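Side-chain contact in 3-oxoacyl-[acyl-carrier protein] synthase (Thermus thermophilus, PDB 1UB7), which probably catalyses the first condensation of fatty acid synthesis, joining an acetyl group from acetyl-CoA to two carbons of malonyl-ACP: residues 144-147 and 151-154. Residues are numbered along the deposited sequence; the frame is centred on the assembly and turned at random.
Sequences IDWN and TAVL
Ile144 reaches across to the backbone of Ala152 where, in this FabH enzyme of the thiolase-like fold, the loop after strand 131-138 leads into the short helix 149-152, whose last residue folds back against it. Its CG1 lies anti to the backbone N (chi1 -174°), and chi2 is extended as well, which carries CD1 straight to the helix. CD1 ends 3.2 Å from Ala152 CA, tight for two carbons. It lies farther from the methyl, 4.4 Å from Ala152 CB. Ile144 and Thr151 pass each other in opposite directions, with CG1 of Ile144 3.9 Å from OG1 of Thr151. That hydroxyl is hydrogen-bonded to the carbonyl of Asp148, within the same turn, and stands 3.5 Å from Asp145 O. The second branch of Ile144, CG2, rests on one face of the Trp146 indole, 3.6 Å above its plane and displaced toward the rim. Shortening Ile144 to an alanine removes CG1, CD1 and CG2, and is likely to leave the backbone of Ala152 without its apolar neighbour and the indole face without the methyl resting on it. The side chain of Ile144 is about 9 Å from that of Asn276, a predicted active-site residue whose backbone is hydrogen-bonded to that of Leu154, so the turn adjoins the probable catalytic region. Phe21 of helix 18-22 packs against Ala152, and Tyr24 OH hydrogen-bonds Trp146 O. The methyl of Ala152 lies beside the loop backbone, with CB 3.6 Å from Trp146 O, while Ala152 O lies at the indole edge, near the ring plane and 4.1 Å from CZ3 of Trp146.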
ATOM      1  N   ILE A 144      16.114  -7.293 -10.428  1.00 59.63           N
ATOM      2  CA  ILE A 144      17.213  -6.569 -11.032  1.00 62.10           C
ATOM      3  C   ILE A 144      17.818  -7.373 -12.181  1.00 66.75           C
ATOM      4  O   ILE A 144      17.967  -8.594 -12.080  1.00 65.11           O
ATOM      5  CB  ILE A 144      18.298  -6.294  -9.977  1.00 60.73           C
ATOM      6  CG1 ILE A 144      19.388  -5.402 -10.560  1.00 66.09           C
ATOM      7  CG2 ILE A 144      18.898  -7.604  -9.496  1.00 63.31           C
ATOM      8  CD1 ILE A 144      20.507  -5.121  -9.587  1.00 74.16           C
ATOM      9  N   ASP A 145      18.136  -6.693 -13.280  1.00 70.98           N
ATOM     10  CA  ASP A 145      18.766  -7.359 -14.415  1.00 79.07           C
ATOM     11  C   ASP A 145      20.252  -7.402 -14.106  1.00 79.95           C
ATOM     12  O   ASP A 145      20.959  -6.406 -14.282  1.00 77.31           O
ATOM     13  CB  ASP A 145      18.553  -6.588 -15.716  1.00 84.02           C
ATOM     14  CG  ASP A 145      19.395  -7.140 -16.860  1.00 86.07           C
ATOM     15  OD1 ASP A 145      19.283  -8.351 -17.157  1.00 84.41           O
ATOM     16  OD2 ASP A 145      20.171  -6.366 -17.457  1.00 89.11           O
ATOM     17  N   TRP A 146      20.712  -8.559 -13.639  1.00 83.64           N
ATOM     18  CA  TRP A 146      22.109  -8.754 -13.270  1.00 89.19           C
ATOM     19  C   TRP A 146      23.127  -8.310 -14.320  1.00 90.42           C
ATOM     20  O   TRP A 146      24.269  -7.991 -13.986  1.00 89.33           O
ATOM     21  CB  TRP A 146      22.338 -10.226 -12.912  1.00 93.47           C
ATOM     22  CG  TRP A 146      21.871 -10.601 -11.526  1.00 95.70           C
ATOM     23  CD1 TRP A 146      21.283 -11.776 -11.152  1.00 97.61           C
ATOM     24  CD2 TRP A 146      22.008  -9.824 -10.328  1.00 95.06           C
ATOM     25  NE1 TRP A 146      21.048 -11.780  -9.798  1.00 98.10           N
ATOM     26  CE2 TRP A 146      21.484 -10.595  -9.268  1.00 95.87           C
ATOM     27  CE3 TRP A 146      22.527  -8.553 -10.047  1.00 98.30           C
ATOM     28  CZ2 TRP A 146      21.463 -10.137  -7.949  1.00 96.93           C
ATOM     29  CZ3 TRP A 146      22.506  -8.096  -8.731  1.00 99.22           C
ATOM     30  CH2 TRP A 146      21.978  -8.888  -7.700  1.00 98.81           C
ATOM     31  N   ASN A 147      22.707  -8.278 -15.581  1.00 91.38           N
ATOM     32  CA  ASN A 147      23.591  -7.889 -16.676  1.00 91.20           C
ATOM     33  C   ASN A 147      23.656  -6.386 -16.923  1.00 90.22           C
ATOM     34  O   ASN A 147      24.686  -5.869 -17.357  1.00 88.38           O
ATOM     35  CB  ASN A 147      23.155  -8.601 -17.954  1.00 93.31           C
ATOM     36  CG  ASN A 147      23.318 -10.105 -17.865  1.00 95.70           C
ATOM     37  OD1 ASN A 147      22.681 -10.854 -18.606  1.00100.26           O
ATOM     38  ND2 ASN A 147      24.184 -10.556 -16.963  1.00 94.63           N
ATOM     39  N   THR A 151      22.052  -0.648 -13.436  1.00 82.92           N
ATOM     40  CA  THR A 151      21.347  -1.083 -12.234  1.00 81.26           C
ATOM     41  C   THR A 151      22.187  -1.951 -11.297  1.00 79.79           C
ATOM     42  O   THR A 151      22.544  -1.531 -10.194  1.00 78.24           O
ATOM     43  CB  THR A 151      20.070  -1.872 -12.610  1.00 81.37           C
ATOM     44  OG1 THR A 151      20.425  -3.007 -13.411  1.00 79.34           O
ATOM     45  CG2 THR A 151      19.120  -0.999 -13.400  1.00 77.84           C
ATOM     46  N   ALA A 152      22.481  -3.165 -11.759  1.00 76.09           N
ATOM     47  CA  ALA A 152      23.251  -4.169 -11.029  1.00 72.42           C
ATOM     48  C   ALA A 152      24.111  -3.702  -9.850  1.00 69.14           C
ATOM     49  O   ALA A 152      24.048  -4.270  -8.760  1.00 66.91           O
ATOM     50  CB  ALA A 152      24.115  -4.956 -12.014  1.00 71.16           C
ATOM     51  N   VAL A 153      24.911  -2.668 -10.062  1.00 66.37           N
ATOM     52  CA  VAL A 153      25.798  -2.185  -9.013  1.00 66.63           C
ATOM     53  C   VAL A 153      25.150  -1.243  -7.994  1.00 66.99           C
ATOM     54  O   VAL A 153      25.762  -0.914  -6.976  1.00 63.37           O
ATOM     55  CB  VAL A 153      27.012  -1.460  -9.638  1.00 65.90           C
ATOM     56  CG1 VAL A 153      27.697  -2.373 -10.649  1.00 64.65           C
ATOM     57  CG2 VAL A 153      26.554  -0.167 -10.309  1.00 60.70           C
ATOM     58  N   LEU A 154      23.916  -0.826  -8.258  1.00 64.60           N
ATOM     59  CA  LEU A 154      23.227   0.114  -7.382  1.00 65.94           C
ATOM     60  C   LEU A 154      22.425  -0.424  -6.219  1.00 64.45           C
ATOM     61  O   LEU A 154      22.434   0.148  -5.134  1.00 67.54           O
ATOM     62  CB  LEU A 154      22.282   0.996  -8.198  1.00 66.90           C
ATOM     63  CG  LEU A 154      22.870   2.021  -9.162  1.00 72.58           C
ATOM     64  CD1 LEU A 154      21.723   2.734  -9.864  1.00 67.20           C
ATOM     65  CD2 LEU A 154      23.754   3.019  -8.408  1.00 68.72           C
TER